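Local coordinates for protein putative D-arabinose 5-phosphate isomerase (Klebsiella pneumoniae subsp. pneumoniae, PDB 3K2V) that probably interconverts D-arabinose 5-phosphate and D-ribulose 5-phosphate as the full-length enzyme, and binds a CMP-linked octulosonic acid through the CBS pair modelled here, at residues Leu54-Lys59 and Gly75-Gly80; Lys59-Thr64 and Leu138-Met143; Leu118-Ser123 and Thr127-Ala132. One frame throughout, in Å; residues are numbered along the deposited sequence.

Contact 1 of 3, residues Leu54-Lys59 and Gly75-Gly80; sequences LEITRK and GIFTDG. With CMK (cytidine 5'-monophosphate 3-deoxy-beta-D-gulo-oct-2-ulo-pyranosonic acid), chain C.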
loop_
_atom_site.group_PDB
_atom_site.type_symbol
_atom_site.label_atom_id
_atom_site.label_comp_id
_atom_site.label_asym_id
_atom_site.label_seq_id
_atom_site.Cartn_x
_atom_site.Cartn_y
_atom_site.Cartn_z
ATOM N N LEU A 54 12.120 8.971 4.035
ATOM C CA LEU A 54 12.965 8.234 4.947
ATOM C C LEU A 54 12.141 7.738 6.149
ATOM O O LEU A 54 12.298 6.584 6.604
ATOM C CB LEU A 54 14.154 9.096 5.388
ATOM C CG LEU A 54 15.117 8.413 6.366
ATOM C CD1 LEU A 54 15.733 7.169 5.712
ATOM C CD2 LEU A 54 16.189 9.400 6.871
ATOM N N GLU A 55 11.246 8.585 6.646
ATOM C CA GLU A 55 10.428 8.236 7.806
ATOM C C GLU A 55 9.473 7.114 7.436
ATOM O O GLU A 55 9.319 6.162 8.220
ATOM C CB GLU A 55 9.674 9.456 8.335
ATOM C CG GLU A 55 8.747 9.204 9.559
ATOM C CD GLU A 55 9.479 8.995 10.894
ATOM O OE1 GLU A 55 10.730 9.027 10.913
ATOM O OE2 GLU A 55 8.786 8.800 11.941
ATOM N N ILE A 56 8.878 7.195 6.236
ATOM C CA ILE A 56 8.015 6.138 5.724
ATOM C C ILE A 56 8.783 4.820 5.673
ATOM O O ILE A 56 8.282 3.786 6.151
ATOM C CB ILE A 56 7.420 6.452 4.315
ATOM C CG1 ILE A 56 6.432 7.609 4.384
ATOM C CG2 ILE A 56 6.745 5.178 3.714
ATOM C CD1 ILE A 56 5.895 8.085 2.973
ATOM N N THR A 57 9.994 4.847 5.111
ATOM C CA THR A 57 10.786 3.636 4.996
ATOM C C THR A 57 11.116 3.049 6.367
ATOM O O THR A 57 10.945 1.852 6.590
ATOM C CB THR A 57 12.086 3.894 4.224
ATOM O OG1 THR A 57 11.752 4.426 2.934
ATOM C CG2 THR A 57 12.865 2.609 4.068
ATOM N N ARG A 58 11.553 3.897 7.286
ATOM C CA ARG A 58 11.963 3.408 8.579
ATOM C C ARG A 58 10.842 2.828 9.413
ATOM O O ARG A 58 11.063 1.850 10.102
ATOM C CB ARG A 58 12.726 4.470 9.344
ATOM C CG ARG A 58 14.095 4.554 8.787
ATOM C CD ARG A 58 14.774 5.806 9.142
ATOM N NE ARG A 58 16.160 5.718 8.714
ATOM C CZ ARG A 58 17.072 6.634 8.992
ATOM N NH1 ARG A 58 16.717 7.695 9.721
ATOM N NH2 ARG A 58 18.325 6.477 8.559
ATOM N N LYS A 59 9.637 3.383 9.331
ATOM C CA LYS A 59 8.563 2.906 10.213
ATOM C C LYS A 59 7.719 1.807 9.583
ATOM O O LYS A 59 6.909 1.163 10.273
ATOM C CB LYS A 59 7.716 4.069 10.737
ATOM C CG LYS A 59 8.512 5.195 11.425
ATOM C CD LYS A 59 9.450 4.729 12.527
ATOM C CE LYS A 59 10.239 5.877 13.188
ATOM N NZ LYS A 59 9.420 6.980 13.751
ATOM N N GLY A 75 -1.499 16.688 8.356
ATOM C CA GLY A 75 -1.654 15.999 7.096
ATOM C C GLY A 75 -1.069 14.611 7.133
ATOM O O GLY A 75 -0.583 14.141 8.188
ATOM N N ILE A 76 -1.174 13.916 6.008
ATOM C CA ILE A 76 -0.547 12.621 5.833
ATOM C C ILE A 76 0.013 12.520 4.424
ATOM O O ILE A 76 -0.364 13.293 3.531
ATOM C CB ILE A 76 -1.523 11.422 6.087
ATOM C CG1 ILE A 76 -2.515 11.234 4.933
ATOM C CG2 ILE A 76 -2.237 11.568 7.414
ATOM C CD1 ILE A 76 -3.764 11.981 5.111
ATOM N N PHE A 77 0.917 11.569 4.241
ATOM C CA PHE A 77 1.502 11.276 2.928
ATOM C C PHE A 77 1.774 9.792 2.829
ATOM O O PHE A 77 2.464 9.226 3.688
ATOM C CB PHE A 77 2.766 12.069 2.765
ATOM C CG PHE A 77 3.307 12.078 1.358
ATOM C CD1 PHE A 77 2.748 12.894 0.403
ATOM C CD2 PHE A 77 4.399 11.306 1.017
ATOM C CE1 PHE A 77 3.268 12.931 -0.927
ATOM C CE2 PHE A 77 4.934 11.340 -0.281
ATOM C CZ PHE A 77 4.370 12.153 -1.240
ATOM N N THR A 78 1.224 9.169 1.792
ATOM C CA THR A 78 1.377 7.737 1.547
ATOM C C THR A 78 2.243 7.466 0.310
ATOM O O THR A 78 2.505 8.375 -0.491
ATOM C CB THR A 78 0.002 7.078 1.283
ATOM O OG1 THR A 78 -0.517 7.534 0.026
ATOM C CG2 THR A 78 -1.007 7.382 2.404
ATOM N N ASP A 79 2.655 6.207 0.127
ATOM C CA ASP A 79 3.357 5.810 -1.097
ATOM C C ASP A 79 2.505 6.084 -2.343
ATOM O O ASP A 79 3.013 6.505 -3.372
ATOM C CB ASP A 79 3.756 4.334 -1.042
ATOM C CG ASP A 79 4.881 4.054 -0.033
ATOM O OD1 ASP A 79 5.599 5.008 0.368
ATOM O OD2 ASP A 79 5.049 2.877 0.369
ATOM N N GLY A 80 1.193 5.873 -2.245
ATOM C CA GLY A 80 0.296 6.231 -3.339
ATOM C C GLY A 80 0.338 7.727 -3.691
ATOM O O GLY A 80 0.264 8.098 -4.862
HETATM N N1C CMK C . -5.364 8.800 3.310
HETATM C C2C CMK C . -5.972 9.561 4.320
HETATM N N3C CMK C . -5.958 9.043 5.615
HETATM C C4C CMK C . -5.430 7.801 5.935
HETATM C C5C CMK C . -4.823 7.037 4.925
HETATM C C6C CMK C . -4.803 7.544 3.613
HETATM O O2C CMK C . -6.471 10.678 4.106
HETATM N N4C CMK C . -5.495 7.418 7.230
HETATM C "C1'" CMK C . -5.357 9.357 1.909
HETATM C "C2'" CMK C . -3.975 9.268 1.249
HETATM O "O2'" CMK C . -3.232 10.445 1.600
HETATM C "C3'" CMK C . -4.343 9.224 -0.234
HETATM C "C4'" CMK C . -5.706 8.504 -0.242
HETATM O "O4'" CMK C . -6.229 8.525 1.154
HETATM O "O3'" CMK C . -4.499 10.543 -0.727
HETATM C "C5'" CMK C . -5.604 7.024 -0.579
HETATM O "O5'" CMK C . -4.626 6.344 0.252
HETATM P PA CMK C . -3.545 5.373 -0.528
HETATM O O1A CMK C . -2.655 6.229 -1.361
HETATM O O2A CMK C . -2.771 4.570 0.469
HETATM O O6 CMK C . -5.111 2.556 -2.732
HETATM C C2 CMK C . -4.178 3.659 -2.633
HETATM O O2 CMK C . -4.514 4.408 -1.426
HETATM C C3 CMK C . -2.754 3.075 -2.587
HETATM C C4 CMK C . -2.495 2.001 -3.666
HETATM O O4 CMK C . -1.178 1.407 -3.469
HETATM C C5 CMK C . -3.571 0.937 -3.681
HETATM C C6 CMK C . -4.902 1.660 -3.856
HETATM C C7 CMK C . -6.093 0.713 -3.835
HETATM C C1 CMK C . -4.376 4.686 -3.764
HETATM O O1X CMK C . -5.447 5.332 -3.721
HETATM O O1Y CMK C . -3.472 4.856 -4.608
HETATM O O5 CMK C . -3.577 0.166 -2.456
HETATM C C8 CMK C . -7.391 1.454 -4.190
HETATM O O8 CMK C . -8.483 0.582 -3.907
HETATM O O7 CMK C . -5.888 -0.313 -4.785
#
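Ile56 is the residue of helix 49-59 that makes this contact, reaching across to Phe77 and Asp79 where strand 73-78 gives way to helix 79-86. Its CD1 sits at the rim of the Phe77 ring, close to the ring plane and 4.1 Å from CD2, and it also lies 3.7 Å from the Phe77 O. The two branches of Ile56 share the work. CG1 stands anti to the carbonyl carbon (chi1 -68°) and carries CD1 to the phenylalanine, while CG2, anti to the backbone N, rests 3.5 Å from Asp79 OD1 as the two side chains run past each other in opposite directions.

No hydrogen bond joins the two segments; the polar bonds run outward. Asp79 OD1 forms a salt bridge with Arg83 of the second subunit, whose guanidinium also hydrogen-bonds Thr57 OG1. Asp79 OD2 hydrogen-bonds O4 of another bound ligand molecule, distinct from the one at Thr78.

The ligand at Thr78 lies beyond the strand from the helix. Thr78 OG1 donates to its phosphate oxygen O1A at 2.9 Å and, from the N-cap position, also caps a backbone N at the start of helix 79-86. Gly80 CA approaches O1A to 3.6 Å, and in one conformer Ile76 lies close to the cytosine carbonyl.

Apolar packing thus seats the strand end against the helix, leaving the carboxylate to the subunit interface. The phosphate lies by helix 79-86, whose N-terminal end, together with Arg83 and Arg84 of the same chain, is suited to its negative charge.

Contact 2 of 3, residues Lys59-Thr64 and Leu138-Met143; sequences KNLGMT and LGVVHM. With CMK (cytidine 5'-monophosphate 3-deoxy-beta-D-gulo-oct-2-ulo-pyranosonic acid), chain G.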
loop_
_atom_site.group_PDB
_atom_site.type_symbol
_atom_site.label_atom_id
_atom_site.label_comp_id
_atom_site.label_asym_id
_atom_site.label_seq_id
_atom_site.Cartn_x
_atom_site.Cartn_y
_atom_site.Cartn_z
ATOM N N LYS A 59 9.637 3.383 9.331
ATOM C CA LYS A 59 8.563 2.906 10.213
ATOM C C LYS A 59 7.719 1.807 9.583
ATOM O O LYS A 59 6.909 1.163 10.273
ATOM C CB LYS A 59 7.716 4.069 10.737
ATOM C CG LYS A 59 8.512 5.195 11.425
ATOM C CD LYS A 59 9.450 4.729 12.527
ATOM C CE LYS A 59 10.239 5.877 13.188
ATOM N NZ LYS A 59 9.420 6.980 13.751
ATOM N N ASN A 60 7.928 1.587 8.287
ATOM C CA ASN A 60 7.475 0.408 7.601
ATOM C C ASN A 60 5.938 0.236 7.482
ATOM O O ASN A 60 5.425 -0.891 7.366
ATOM C CB ASN A 60 8.114 -0.822 8.277
ATOM C CG ASN A 60 8.110 -2.016 7.397
ATOM O OD1 ASN A 60 8.361 -1.919 6.192
ATOM N ND2 ASN A 60 7.780 -3.168 7.975
ATOM N N LEU A 61 5.217 1.346 7.478
ATOM C CA LEU A 61 3.767 1.345 7.360
ATOM C C LEU A 61 3.254 1.935 6.038
ATOM O O LEU A 61 2.039 2.101 5.865
ATOM C CB LEU A 61 3.188 2.167 8.512
ATOM C CG LEU A 61 3.520 1.660 9.906
ATOM C CD1 LEU A 61 2.991 2.623 10.918
ATOM C CD2 LEU A 61 2.936 0.276 10.133
ATOM N N GLY A 62 4.152 2.319 5.135
ATOM C CA GLY A 62 3.743 2.852 3.842
ATOM C C GLY A 62 3.202 4.280 3.864
ATOM O O GLY A 62 2.691 4.775 2.856
HETATM N N MSE A 63 3.341 4.950 4.994
HETATM C CA MSE A 63 2.826 6.290 5.151
HETATM C C MSE A 63 3.493 6.995 6.305
HETATM O O MSE A 63 4.150 6.365 7.135
HETATM C CB MSE A 63 1.299 6.280 5.394
HETATM C CG MSE A 63 0.850 5.469 6.605
HETATM SE SE MSE A 63 -0.440 6.468 7.708
HETATM C CE MSE A 63 0.767 7.804 8.367
ATOM N N THR A 64 3.336 8.306 6.332
ATOM C CA THR A 64 3.711 9.127 7.448
ATOM C C THR A 64 2.657 10.191 7.697
ATOM O O THR A 64 2.018 10.678 6.768
ATOM C CB THR A 64 5.104 9.789 7.254
ATOM O OG1 THR A 64 5.504 10.456 8.463
ATOM C CG2 THR A 64 5.124 10.783 6.052
ATOM N N LEU A 138 -2.520 9.700 18.396
ATOM C CA LEU A 138 -2.142 8.753 19.455
ATOM C C LEU A 138 -1.424 7.522 18.926
ATOM O O LEU A 138 -0.694 6.847 19.651
ATOM C CB LEU A 138 -3.423 8.267 20.164
ATOM C CG LEU A 138 -4.295 9.339 20.817
ATOM C CD1 LEU A 138 -5.508 8.701 21.537
ATOM C CD2 LEU A 138 -3.453 10.182 21.787
ATOM N N GLY A 139 -1.671 7.197 17.666
ATOM C CA GLY A 139 -1.126 5.984 17.109
ATOM C C GLY A 139 -1.593 5.770 15.681
ATOM O O GLY A 139 -2.296 6.603 15.119
ATOM N N VAL A 140 -1.175 4.644 15.107
ATOM C CA VAL A 140 -1.523 4.279 13.739
ATOM C C VAL A 140 -1.742 2.779 13.706
ATOM O O VAL A 140 -1.043 2.028 14.393
ATOM C CB VAL A 140 -0.414 4.679 12.753
ATOM C CG1 VAL A 140 -0.763 4.268 11.346
ATOM C CG2 VAL A 140 -0.159 6.187 12.795
ATOM N N VAL A 141 -2.736 2.359 12.934
ATOM C CA VAL A 141 -3.020 0.949 12.719
ATOM C C VAL A 141 -2.961 0.669 11.230
ATOM O O VAL A 141 -3.565 1.396 10.453
ATOM C CB VAL A 141 -4.431 0.542 13.184
ATOM C CG1 VAL A 141 -4.591 -0.987 13.069
ATOM C CG2 VAL A 141 -4.698 1.007 14.588
ATOM N N HIS A 142 -2.266 -0.403 10.856
ATOM C CA HIS A 142 -2.177 -0.852 9.469
ATOM C C HIS A 142 -3.046 -2.088 9.318
ATOM O O HIS A 142 -3.236 -2.863 10.274
ATOM C CB HIS A 142 -0.728 -1.211 9.137
ATOM C CG HIS A 142 -0.449 -1.321 7.663
ATOM N ND1 HIS A 142 -0.753 -2.450 6.930
ATOM C CD2 HIS A 142 0.111 -0.449 6.795
ATOM C CE1 HIS A 142 -0.401 -2.265 5.667
ATOM N NE2 HIS A 142 0.127 -1.059 5.554
HETATM N N MSE A 143 -3.565 -2.283 8.110
HETATM C CA MSE A 143 -4.332 -3.493 7.809
HETATM C C MSE A 143 -3.568 -4.749 8.242
HETATM O O MSE A 143 -4.190 -5.664 8.783
HETATM C CB MSE A 143 -4.731 -3.548 6.322
HETATM C CG MSE A 143 -5.896 -4.510 6.002
HETATM SE SE MSE A 143 -6.620 -4.181 4.185
HETATM C CE MSE A 143 -7.677 -2.585 4.563
HETATM N N1C CMK G . 6.341 -7.589 -4.293
HETATM C C2C CMK G . 6.477 -8.852 -4.960
HETATM N N3C CMK G . 5.331 -9.519 -5.370
HETATM C C4C CMK G . 4.056 -8.985 -5.139
HETATM C C5C CMK G . 3.916 -7.768 -4.488
HETATM C C6C CMK G . 5.059 -7.077 -4.060
HETATM O O2C CMK G . 7.581 -9.344 -5.192
HETATM N N4C CMK G . 2.993 -9.669 -5.561
HETATM C "C1'" CMK G . 7.570 -6.853 -3.840
HETATM C "C2'" CMK G . 7.604 -5.358 -4.243
HETATM O "O2'" CMK G . 8.110 -5.169 -5.586
HETATM C "C3'" CMK G . 8.537 -4.765 -3.188
HETATM C "C4'" CMK G . 8.410 -5.713 -1.965
HETATM O "O4'" CMK G . 7.657 -6.885 -2.391
HETATM O "O3'" CMK G . 9.877 -4.768 -3.698
HETATM C "C5'" CMK G . 7.432 -5.118 -0.902
HETATM O "O5'" CMK G . 6.142 -4.729 -1.538
HETATM P PA CMK G . 5.483 -3.306 -1.100
HETATM O O1A CMK G . 6.453 -2.304 -1.790
HETATM O O2A CMK G . 4.079 -3.196 -1.546
HETATM O O6 CMK G . 5.199 -2.753 2.776
HETATM C C2 CMK G . 5.624 -2.189 1.487
HETATM O O2 CMK G . 5.656 -3.303 0.535
HETATM C C3 CMK G . 4.613 -1.138 1.036
HETATM C C4 CMK G . 4.371 -0.109 2.135
HETATM O O4 CMK G . 3.375 0.813 1.664
HETATM C C5 CMK G . 3.938 -0.777 3.436
HETATM C C6 CMK G . 5.051 -1.761 3.836
HETATM C C7 CMK G . 5.023 -2.485 5.207
HETATM C C1 CMK G . 7.023 -1.518 1.514
HETATM O O1X CMK G . 7.679 -1.613 0.458
HETATM O O1Y CMK G . 7.392 -0.871 2.527
HETATM O O5 CMK G . 2.720 -1.485 3.225
HETATM C C8 CMK G . 3.878 -3.470 5.392
HETATM O O8 CMK G . 4.325 -4.552 6.243
HETATM O O7 CMK G . 6.240 -3.228 5.376
#
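The His142 ring takes Leu61 O at its edge, in the ring plane and 3.3 Å from CD2, while O5 of the bound nucleotide sugar approaches obliquely, 3.5 Å from NE2. The His144 ring also meets it, with the two planes only about 10° apart. This is the seam of a CBS pair: the turn after helix 49-59 and the start of strand 63-67, from the first CBS domain, lie against the end of strand 136-142, from the second.

The imidazole is fixed from within its own segment's continuation. His142 is the N-cap of helix 143-146, its ND1 accepting a hydrogen bond from the backbone N of His144. A chi1 of -164° swings the ring toward Leu61, and the ND1 bond holds its rotation with CD2 and NE2 on that side.

Leu61 spreads its two methyls over strand 136-142 of the other domain. CD2 lies 4.1 Å from His142 CB, the leucine and histidine side chains sliding past each other in opposite directions, and CD1 packs obliquely on Val140 CG1, also at 4.1 Å. In the given conformers, Met63 (selenomethionine) SE also comes 4.3 Å from Val140 CG1. No hydrogen bond joins the segments directly.

The sugar lies along the turn 60-62, and the same ligand is hydrogen-bonded to Arg84 and Asp81 of the second subunit. Gly62, with positive phi (75°), lets its CA come 3.0 Å from the sugar's O4. Asn60, just past the helix, accepts a hydrogen bond on OD1 from the ligand's O7 at 2.6 Å.

Contact 3 of 3, residues Leu118-Ser123 and Thr127-Ala132; sequences LNLMQS and TCVLVA. With CMK (cytidine 5'-monophosphate 3-deoxy-beta-D-gulo-oct-2-ulo-pyranosonic acid), chain C.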
loop_
_atom_site.group_PDB
_atom_site.type_symbol
_atom_site.label_atom_id
_atom_site.label_comp_id
_atom_site.label_asym_id
_atom_site.label_seq_id
_atom_site.Cartn_x
_atom_site.Cartn_y
_atom_site.Cartn_z
ATOM N N LEU A 118 -11.356 -2.009 10.125
ATOM C CA LEU A 118 -11.224 -2.737 8.856
ATOM C C LEU A 118 -12.282 -2.278 7.861
ATOM O O LEU A 118 -11.982 -2.047 6.680
ATOM C CB LEU A 118 -11.341 -4.236 9.116
ATOM C CG LEU A 118 -11.308 -5.178 7.910
ATOM C CD1 LEU A 118 -9.951 -5.090 7.224
ATOM C CD2 LEU A 118 -11.625 -6.583 8.404
ATOM N N ASN A 119 -13.519 -2.166 8.340
ATOM C CA ASN A 119 -14.634 -1.746 7.496
ATOM C C ASN A 119 -14.392 -0.359 6.923
ATOM O O ASN A 119 -14.645 -0.134 5.740
ATOM C CB ASN A 119 -15.976 -1.792 8.256
ATOM C CG ASN A 119 -16.530 -3.212 8.400
ATOM O OD1 ASN A 119 -16.169 -4.104 7.655
ATOM N ND2 ASN A 119 -17.415 -3.414 9.376
ATOM N N LEU A 120 -13.870 0.552 7.747
ATOM C CA LEU A 120 -13.544 1.907 7.299
ATOM C C LEU A 120 -12.459 1.868 6.248
ATOM O O LEU A 120 -12.547 2.562 5.216
ATOM C CB LEU A 120 -13.100 2.795 8.478
ATOM C CG LEU A 120 -12.707 4.231 8.105
ATOM C CD1 LEU A 120 -13.925 5.000 7.539
ATOM C CD2 LEU A 120 -12.121 4.980 9.287
HETATM N N MSE A 121 -11.436 1.056 6.483
HETATM C CA MSE A 121 -10.319 0.974 5.537
HETATM C C MSE A 121 -10.791 0.418 4.186
HETATM O O MSE A 121 -10.404 0.922 3.126
HETATM C CB MSE A 121 -9.156 0.156 6.117
HETATM C CG MSE A 121 -8.371 0.915 7.191
HETATM SE SE MSE A 121 -6.695 0.016 7.788
HETATM C CE MSE A 121 -7.316 -0.804 9.431
ATOM N N GLN A 122 -11.647 -0.603 4.245
ATOM C CA GLN A 122 -12.249 -1.191 3.047
ATOM C C GLN A 122 -13.069 -0.173 2.301
ATOM O O GLN A 122 -12.938 -0.061 1.096
ATOM C CB GLN A 122 -13.180 -2.357 3.403
ATOM C CG GLN A 122 -12.461 -3.611 3.777
ATOM C CD GLN A 122 -11.760 -4.220 2.603
ATOM O OE1 GLN A 122 -10.540 -4.072 2.456
ATOM N NE2 GLN A 122 -12.520 -4.875 1.725
ATOM N N SER A 123 -13.927 0.550 3.013
ATOM C CA SER A 123 -14.820 1.497 2.358
ATOM C C SER A 123 -14.084 2.710 1.803
ATOM O O SER A 123 -14.529 3.294 0.814
ATOM C CB SER A 123 -15.974 1.910 3.261
ATOM O OG SER A 123 -15.569 2.828 4.241
ATOM N N THR A 127 -4.943 1.455 3.491
ATOM C CA THR A 127 -4.415 0.336 4.251
ATOM C C THR A 127 -3.848 0.723 5.633
ATOM O O THR A 127 -3.300 -0.115 6.334
ATOM C CB THR A 127 -3.385 -0.415 3.461
ATOM O OG1 THR A 127 -2.366 0.495 3.045
ATOM C CG2 THR A 127 -4.054 -1.078 2.199
ATOM N N CYS A 128 -3.989 1.976 6.027
ATOM C CA CYS A 128 -3.453 2.426 7.330
ATOM C C CYS A 128 -4.271 3.626 7.806
ATOM O O CYS A 128 -4.489 4.557 7.021
ATOM C CB CYS A 128 -1.941 2.765 7.199
ATOM S SG CYS A 128 -0.991 2.886 8.778
ATOM N N VAL A 129 -4.722 3.613 9.076
ATOM C CA VAL A 129 -5.622 4.626 9.618
ATOM C C VAL A 129 -4.986 5.268 10.865
ATOM O O VAL A 129 -4.284 4.600 11.645
ATOM C CB VAL A 129 -7.030 4.019 9.897
ATOM C CG1 VAL A 129 -6.947 2.928 10.954
ATOM C CG2 VAL A 129 -8.047 5.069 10.339
ATOM N N LEU A 130 -5.189 6.573 11.010
ATOM C CA LEU A 130 -4.655 7.289 12.161
ATOM C C LEU A 130 -5.584 7.029 13.338
ATOM O O LEU A 130 -6.808 6.909 13.161
ATOM C CB LEU A 130 -4.601 8.790 11.890
ATOM C CG LEU A 130 -3.816 9.208 10.637
ATOM C CD1 LEU A 130 -3.999 10.703 10.446
ATOM C CD2 LEU A 130 -2.351 8.824 10.789
ATOM N N VAL A 131 -5.015 6.933 14.528
ATOM C CA VAL A 131 -5.824 6.810 15.751
ATOM C C VAL A 131 -5.626 8.113 16.497
ATOM O O VAL A 131 -4.485 8.504 16.771
ATOM C CB VAL A 131 -5.453 5.602 16.595
ATOM C CG1 VAL A 131 -6.406 5.499 17.807
ATOM C CG2 VAL A 131 -5.519 4.302 15.756
ATOM N N ALA A 132 -6.717 8.805 16.769
ATOM C CA ALA A 132 -6.650 10.160 17.284
ATOM C C ALA A 132 -7.713 10.457 18.307
ATOM O O ALA A 132 -8.802 9.864 18.296
ATOM C CB ALA A 132 -6.782 11.190 16.134
HETATM N N1C CMK C . -5.364 8.800 3.310
HETATM C C2C CMK C . -5.972 9.561 4.320
HETATM N N3C CMK C . -5.958 9.043 5.615
HETATM C C4C CMK C . -5.430 7.801 5.935
HETATM C C5C CMK C . -4.823 7.037 4.925
HETATM C C6C CMK C . -4.803 7.544 3.613
HETATM O O2C CMK C . -6.471 10.678 4.106
HETATM N N4C CMK C . -5.495 7.418 7.230
HETATM C "C1'" CMK C . -5.357 9.357 1.909
HETATM C "C2'" CMK C . -3.975 9.268 1.249
HETATM O "O2'" CMK C . -3.232 10.445 1.600
HETATM C "C3'" CMK C . -4.343 9.224 -0.234
HETATM C "C4'" CMK C . -5.706 8.504 -0.242
HETATM O "O4'" CMK C . -6.229 8.525 1.154
HETATM O "O3'" CMK C . -4.499 10.543 -0.727
HETATM C "C5'" CMK C . -5.604 7.024 -0.579
HETATM O "O5'" CMK C . -4.626 6.344 0.252
HETATM P PA CMK C . -3.545 5.373 -0.528
HETATM O O1A CMK C . -2.655 6.229 -1.361
HETATM O O2A CMK C . -2.771 4.570 0.469
HETATM O O6 CMK C . -5.111 2.556 -2.732
HETATM C C2 CMK C . -4.178 3.659 -2.633
HETATM O O2 CMK C . -4.514 4.408 -1.426
HETATM C C3 CMK C . -2.754 3.075 -2.587
HETATM C C4 CMK C . -2.495 2.001 -3.666
HETATM O O4 CMK C . -1.178 1.407 -3.469
HETATM C C5 CMK C . -3.571 0.937 -3.681
HETATM C C6 CMK C . -4.902 1.660 -3.856
HETATM C C7 CMK C . -6.093 0.713 -3.835
HETATM C C1 CMK C . -4.376 4.686 -3.764
HETATM O O1X CMK C . -5.447 5.332 -3.721
HETATM O O1Y CMK C . -3.472 4.856 -4.608
HETATM O O5 CMK C . -3.577 0.166 -2.456
HETATM C C8 CMK C . -7.391 1.454 -4.190
HETATM O O8 CMK C . -8.483 0.582 -3.907
HETATM O O7 CMK C . -5.888 -0.313 -4.785
#
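Met121, a selenomethionine, and Val129 cross at about a right angle where helix 114-124 packs on strand 128-133, within the beta-alpha-beta unit of strand 107-108, helix 114-124 and strand 128-133 in the second CBS domain. The helix and strand segments run 128° apart in direction, with their axes 9.0 Å from each other at closest approach.

Met121 points directly at the strand. Its CG is anti to the carbonyl carbon, and a bend at the last torsion (chi3 -99°) turns CE across to Val129 CG1, 4.0 Å away. The selenium itself lies against backbone rather than side chain, 3.6 Å from Thr127 C and 3.8 Å from Cys128 N, at the point where the chain enters the strand.

Val129 presents both methyls to the helix. While CG1 takes Met121, CG2 meets Leu120 CD2 at 4.2 Å; Leu120 does not set out toward the strand, but its end reaches the valine. Ile108 of strand 107-108 touches both Leu120 and Val129, extending this apolar layer. Met143 and Leu146 of helix 143-146 pack on Met121 as well.

The neighbouring residue serves the ligand. The side chain of Cys128 points away from the helix, and its backbone O takes a hydrogen bond from the cytosine amino nitrogen N4C, consistent with recognition of that base, at 3.0 Å and with an N-H...O angle of 149°.

From the N terminus, helix 49-59 leads through the turn at Asn60 into strand 63-67 and back along strand 73-78, where contact 1 closes a short loop. Contact 2 starts from that turn, sharing Lys59, but closes only at strand 136-142. The two cross along the chain; contact 1 stays within the first CBS domain, while contact 2 ties it to the second. Contact 3 falls wholly within contact 2's long loop and follows contact 1 in series. Strands 63-67 and 73-78 pair in one sheet, with Phe77 N 2.9 Å from Thr64 O; strands 128-133 and 136-142 pair in the other. Contacts 1 and 3 approach one ligand from separate domains, with Ile76 touching Leu130.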